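Local coordinates for protein arginyl-tRNA synthetase, putative (Plasmodium falciparum, PDB 5JLD) that probably catalyses the ATP-dependent attachment of L-arginine to its cognate tRNA, releasing AMP and diphosphate, as a class I aminoacyl-tRNA synthetase, at residues Ser283-Leu288 against Thr366-Lys371; Ser326-Ala331 against Glu357-Leu362. All blocks are in the same frame, centred on the assembly; numbering follows the deposited sequence.

Contact 1 of 2, residues Ser283-Leu288 against Thr366-Lys371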
loop_
_atom_site.group_PDB
_atom_site.type_symbol
_atom_site.label_atom_id
_atom_site.label_comp_id
_atom_site.label_asym_id
_atom_site.label_seq_id
_atom_site.Cartn_x
_atom_site.Cartn_y
_atom_site.Cartn_z
ATOM N N SER A 283 30.364 12.452 -5.099
ATOM C CA SER A 283 31.232 13.051 -6.124
ATOM C C SER A 283 31.118 12.223 -7.410
ATOM O O SER A 283 30.950 12.782 -8.504
ATOM C CB SER A 283 32.680 13.140 -5.636
ATOM O OG SER A 283 32.859 14.298 -4.837
ATOM N N THR A 284 31.103 10.898 -7.257
ATOM C CA THR A 284 30.888 10.023 -8.399
ATOM C C THR A 284 29.574 10.428 -9.094
ATOM O O THR A 284 29.548 10.694 -10.310
ATOM C CB THR A 284 30.851 8.534 -7.968
ATOM O OG1 THR A 284 32.181 8.092 -7.681
ATOM C CG2 THR A 284 30.258 7.641 -9.053
ATOM N N VAL A 285 28.511 10.580 -8.313
ATOM C CA VAL A 285 27.220 10.846 -8.949
ATOM C C VAL A 285 27.326 12.184 -9.662
ATOM O O VAL A 285 26.913 12.301 -10.828
ATOM C CB VAL A 285 26.033 10.831 -7.948
ATOM C CG1 VAL A 285 24.725 11.228 -8.650
ATOM C CG2 VAL A 285 25.868 9.439 -7.355
ATOM N N LEU A 286 28.003 13.152 -9.031
ATOM C CA LEU A 286 27.979 14.481 -9.623
ATOM C C LEU A 286 28.833 14.417 -10.871
ATOM O O LEU A 286 28.474 15.009 -11.907
ATOM C CB LEU A 286 28.466 15.548 -8.655
ATOM C CG LEU A 286 27.447 15.942 -7.581
ATOM C CD1 LEU A 286 27.910 17.181 -6.872
ATOM C CD2 LEU A 286 26.039 16.154 -8.162
ATOM N N ASP A 287 29.904 13.611 -10.791
ATOM C CA ASP A 287 30.825 13.488 -11.915
ATOM C C ASP A 287 30.013 12.989 -13.078
ATOM O O ASP A 287 30.060 13.575 -14.170
ATOM C CB ASP A 287 31.997 12.555 -11.593
ATOM C CG ASP A 287 33.072 13.242 -10.756
ATOM O OD1 ASP A 287 33.106 14.492 -10.756
ATOM O OD2 ASP A 287 33.865 12.540 -10.087
ATOM N N LEU A 288 29.173 11.985 -12.806
ATOM C CA LEU A 288 28.395 11.386 -13.889
ATOM C C LEU A 288 27.515 12.460 -14.509
ATOM O O LEU A 288 27.524 12.653 -15.733
ATOM C CB LEU A 288 27.557 10.201 -13.390
ATOM C CG LEU A 288 28.422 8.941 -13.179
ATOM C CD1 LEU A 288 27.601 7.818 -12.562
ATOM C CD2 LEU A 288 29.080 8.470 -14.483
ATOM N N THR A 366 18.944 10.357 -17.884
ATOM C CA THR A 366 20.231 9.657 -17.786
ATOM C C THR A 366 20.161 8.276 -18.435
ATOM O O THR A 366 19.112 7.867 -18.927
ATOM C CB THR A 366 20.679 9.470 -16.324
ATOM O OG1 THR A 366 19.948 8.382 -15.730
ATOM C CG2 THR A 366 20.452 10.748 -15.523
ATOM N N ASN A 367 21.276 7.557 -18.420
ATOM C CA ASN A 367 21.301 6.166 -18.869
ATOM C C ASN A 367 21.281 5.192 -17.680
ATOM O O ASN A 367 21.661 4.040 -17.804
ATOM C CB ASN A 367 22.537 5.912 -19.736
ATOM C CG ASN A 367 23.861 6.294 -19.021
ATOM O OD1 ASN A 367 23.885 7.177 -18.153
ATOM N ND2 ASN A 367 24.957 5.643 -19.410
ATOM N N TRP A 368 20.823 5.654 -16.525
ATOM C CA TRP A 368 20.973 4.870 -15.303
ATOM C C TRP A 368 19.958 3.739 -15.201
ATOM O O TRP A 368 18.746 3.975 -15.194
ATOM C CB TRP A 368 20.858 5.773 -14.079
ATOM C CG TRP A 368 21.911 6.828 -14.023
ATOM C CD1 TRP A 368 23.037 6.915 -14.803
ATOM C CD2 TRP A 368 21.949 7.946 -13.139
ATOM N NE1 TRP A 368 23.777 8.023 -14.448
ATOM C CE2 TRP A 368 23.130 8.672 -13.429
ATOM C CE3 TRP A 368 21.102 8.411 -12.126
ATOM C CZ2 TRP A 368 23.480 9.837 -12.743
ATOM C CZ3 TRP A 368 21.463 9.575 -11.442
ATOM C CH2 TRP A 368 22.635 10.268 -11.759
ATOM N N GLY A 369 20.481 2.520 -15.112
ATOM C CA GLY A 369 19.693 1.325 -14.919
ATOM C C GLY A 369 18.622 1.124 -15.973
ATOM O O GLY A 369 18.767 1.537 -17.123
ATOM N N ASP A 370 17.552 0.465 -15.552
ATOM C CA ASP A 370 16.398 0.139 -16.387
ATOM C C ASP A 370 15.659 1.398 -16.837
ATOM O O ASP A 370 15.017 2.060 -16.014
ATOM C CB ASP A 370 15.464 -0.785 -15.590
ATOM C CG ASP A 370 14.197 -1.159 -16.345
ATOM O OD1 ASP A 370 14.118 -0.907 -17.568
ATOM O OD2 ASP A 370 13.291 -1.742 -15.701
ATOM N N LYS A 371 15.738 1.726 -18.127
ATOM C CA LYS A 371 15.086 2.928 -18.656
ATOM C C LYS A 371 13.559 2.909 -18.461
ATOM O O LYS A 371 12.921 3.963 -18.404
ATOM C CB LYS A 371 15.411 3.114 -20.139
ATOM C CG LYS A 371 14.895 1.991 -21.034
ATOM C CD LYS A 371 15.466 2.090 -22.448
ATOM C CE LYS A 371 14.969 0.956 -23.345
ATOM N NZ LYS A 371 13.526 1.087 -23.688
#
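V285 and L288, one turn apart on helix 282-292, meet the six-membered end of the W368 indole. The enclosed side is the valine: its CG1 methyl lies 3.9 Å from CH2 of W368, and the two side chains cross at roughly a right angle. With chi1 at 175°, CG1 is the branch that meets the indole, while CG2 packs on A330. The approach to the ring is oblique. V285 and W368 are both buried, and Y333 of helix 326-337 touches each of them, its ring edge-to-face with the indole.

The segment 366-371 is a loop without regular structure that leads from helix 353-364 into strand 374-380, closing a beta-alpha-beta crossover that starts from strand 343-349 in the parallel sheet of the class I catalytic domain. The start of the loop is shaped by an ST turn, in which the backbone N of W368 donates to T366 OG1 at 3.0 Å; the same hydroxyl oxygen sits above one face of the indole, offset toward the rim, and is also bonded to the carbonyl of I363. The W368 side chain points toward helix 282-292.

On the looser side, L288 is solvent-exposed and reaches the indole with its CB, 4.1 Å from CZ2 of W368, although it too has Y333 as a neighbour. Backbones stay well apart here: the CA atoms of L288 and T366, the nearest pair, are separated by 9.2 Å.

Contact 2 of 2, residues Ser326-Ala331 against Glu357-Leu362; sequences STDVAA and ETIFDL
I359 pushes the CD1 methyl at the end of its side chain against D328, meeting CB of that aspartate at 3.5 Å, with the two side chains crossing at about a right angle. Thus the aliphatic part of an acidic residue takes part in the apolar interface. CD1 of I359 also lies near the carboxylate, 3.9 Å from D328 OD2, and that oxygen is hydrogen-bonded to NE2 of H355, one turn back from I359 on the same helix. The partner helix therefore engages D328 twice, by apolar packing and by a hydrogen bond.

A second pair lies beside the first. CD2 of L362 rests between the two methyls of V329, 4.1 Å from V329 CG1 and equally far from V329 CG2. The leucine, with CG anti to its backbone N (chi1 167°), brings a single methyl to the valine fork. Between these two pairs the backbones come nearest, the CA atoms of V329 and I359 being 6.6 Å apart.

Further out, strand 313-316 backs the interface: L315 packs on V329, whereas L313 touches both I359 and L362. L289 adds to the cover of V329, and L332, a turn beyond D328, adds to that of I359. Helices 326-337 and 353-364, which flank the parallel strand 343-349 in the sequence, pack on each other as in the Rossmann-like catalytic domain of class I synthetases.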
loop_
_atom_site.group_PDB
_atom_site.type_symbol
_atom_site.label_atom_id
_atom_site.label_comp_id
_atom_site.label_asym_id
_atom_site.label_seq_id
_atom_site.Cartn_x
_atom_site.Cartn_y
_atom_site.Cartn_z
ATOM N N SER A 326 21.293 16.675 -3.805
ATOM C CA SER A 326 22.271 15.706 -4.315
ATOM C C SER A 326 22.055 14.315 -3.723
ATOM O O SER A 326 22.197 13.297 -4.412
ATOM C CB SER A 326 23.697 16.186 -4.025
ATOM O OG SER A 326 23.891 16.434 -2.638
ATOM N N THR A 327 21.673 14.258 -2.452
ATOM C CA THR A 327 21.411 12.961 -1.819
ATOM C C THR A 327 20.251 12.189 -2.482
ATOM O O THR A 327 20.348 10.977 -2.679
ATOM C CB THR A 327 21.110 13.119 -0.310
ATOM O OG1 THR A 327 22.270 13.635 0.355
ATOM C CG2 THR A 327 20.730 11.778 0.314
ATOM N N ASP A 328 19.160 12.860 -2.837
ATOM C CA ASP A 328 18.013 12.118 -3.412
ATOM C C ASP A 328 18.377 11.549 -4.790
ATOM O O ASP A 328 18.112 10.374 -5.111
ATOM C CB ASP A 328 16.787 13.015 -3.516
ATOM C CG ASP A 328 16.182 13.343 -2.162
ATOM O OD1 ASP A 328 16.386 12.574 -1.202
ATOM O OD2 ASP A 328 15.479 14.366 -2.064
ATOM N N VAL A 329 19.063 12.383 -5.569
ATOM C CA VAL A 329 19.533 11.988 -6.888
ATOM C C VAL A 329 20.497 10.800 -6.779
ATOM O O VAL A 329 20.370 9.830 -7.528
ATOM C CB VAL A 329 20.205 13.182 -7.614
ATOM C CG1 VAL A 329 20.784 12.741 -8.952
ATOM C CG2 VAL A 329 19.184 14.309 -7.818
ATOM N N ALA A 330 21.434 10.865 -5.827
ATOM C CA ALA A 330 22.384 9.769 -5.626
ATOM C C ALA A 330 21.665 8.505 -5.197
ATOM O O ALA A 330 22.007 7.416 -5.653
ATOM C CB ALA A 330 23.477 10.145 -4.573
ATOM N N ALA A 331 20.684 8.632 -4.308
ATOM C CA ALA A 331 19.975 7.442 -3.857
ATOM C C ALA A 331 19.277 6.779 -5.040
ATOM O O ALA A 331 19.311 5.549 -5.167
ATOM C CB ALA A 331 18.974 7.770 -2.753
ATOM N N GLU A 357 8.933 14.461 -8.558
ATOM C CA GLU A 357 8.666 14.434 -9.985
ATOM C C GLU A 357 9.861 15.083 -10.683
ATOM O O GLU A 357 10.353 14.570 -11.703
ATOM C CB GLU A 357 7.341 15.138 -10.321
ATOM C CG GLU A 357 6.133 14.274 -10.009
ATOM C CD GLU A 357 4.847 14.777 -10.640
ATOM O OE1 GLU A 357 4.556 15.986 -10.521
ATOM O OE2 GLU A 357 4.135 13.956 -11.263
ATOM N N THR A 358 10.384 16.148 -10.078
ATOM C CA THR A 358 11.538 16.826 -10.684
ATOM C C THR A 358 12.748 15.889 -10.667
ATOM O O THR A 358 13.585 15.921 -11.568
ATOM C CB THR A 358 11.913 18.141 -9.977
ATOM O OG1 THR A 358 10.765 18.994 -9.870
ATOM C CG2 THR A 358 13.002 18.869 -10.760
ATOM N N ILE A 359 12.829 15.031 -9.656
ATOM C CA ILE A 359 13.937 14.090 -9.639
ATOM C C ILE A 359 13.741 13.060 -10.750
ATOM O O ILE A 359 14.700 12.728 -11.467
ATOM C CB ILE A 359 14.085 13.416 -8.263
ATOM C CG1 ILE A 359 14.683 14.430 -7.273
ATOM C CG2 ILE A 359 14.998 12.171 -8.352
ATOM C CD1 ILE A 359 14.422 14.111 -5.831
ATOM N N PHE A 360 12.495 12.608 -10.943
ATOM C CA PHE A 360 12.268 11.504 -11.883
ATOM C C PHE A 360 12.606 11.998 -13.287
ATOM O O PHE A 360 13.313 11.330 -14.048
ATOM C CB PHE A 360 10.827 11.002 -11.820
ATOM C CG PHE A 360 10.445 10.390 -10.500
ATOM C CD1 PHE A 360 11.421 10.007 -9.573
ATOM C CD2 PHE A 360 9.101 10.194 -10.184
ATOM C CE1 PHE A 360 11.061 9.453 -8.348
ATOM C CE2 PHE A 360 8.727 9.629 -8.966
ATOM C CZ PHE A 360 9.708 9.251 -8.047
ATOM N N ASP A 361 12.109 13.197 -13.593
ATOM C CA ASP A 361 12.422 13.883 -14.838
ATOM C C ASP A 361 13.941 13.948 -15.107
ATOM O O ASP A 361 14.376 13.780 -16.248
ATOM C CB ASP A 361 11.813 15.293 -14.817
ATOM C CG ASP A 361 11.984 16.027 -16.135
ATOM O OD1 ASP A 361 11.324 15.648 -17.127
ATOM O OD2 ASP A 361 12.786 16.990 -16.178
ATOM N N LEU A 362 14.753 14.165 -14.075
ATOM C CA LEU A 362 16.208 14.186 -14.319
ATOM C C LEU A 362 16.714 12.778 -14.614
ATOM O O LEU A 362 17.494 12.557 -15.556
ATOM C CB LEU A 362 16.969 14.779 -13.129
ATOM C CG LEU A 362 18.494 14.577 -13.127
ATOM C CD1 LEU A 362 19.170 15.239 -14.341
ATOM C CD2 LEU A 362 19.108 15.076 -11.809
#

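Overall arrangement
Contacts 1 and 2 belong to one buried apolar cluster of the catalytic domain, their centres about 10 Å apart. Along the chain, contact 2 is nested within the loop closed by contact 1, and helix 326-337 joins the two in space. V285 CG2 packs on A330 CB at 3.7 Å, V285 CG1 lies 4.2 Å from V329 CG1, and W368 CZ3 comes within 4.1 Å of V329 O. Contact 1 faces outward through L288, whereas none of the touching residues of contact 2 is fully exposed. The pair illustrates how sequence-distant helices and a loop build a continuous core within the class I catalytic domain.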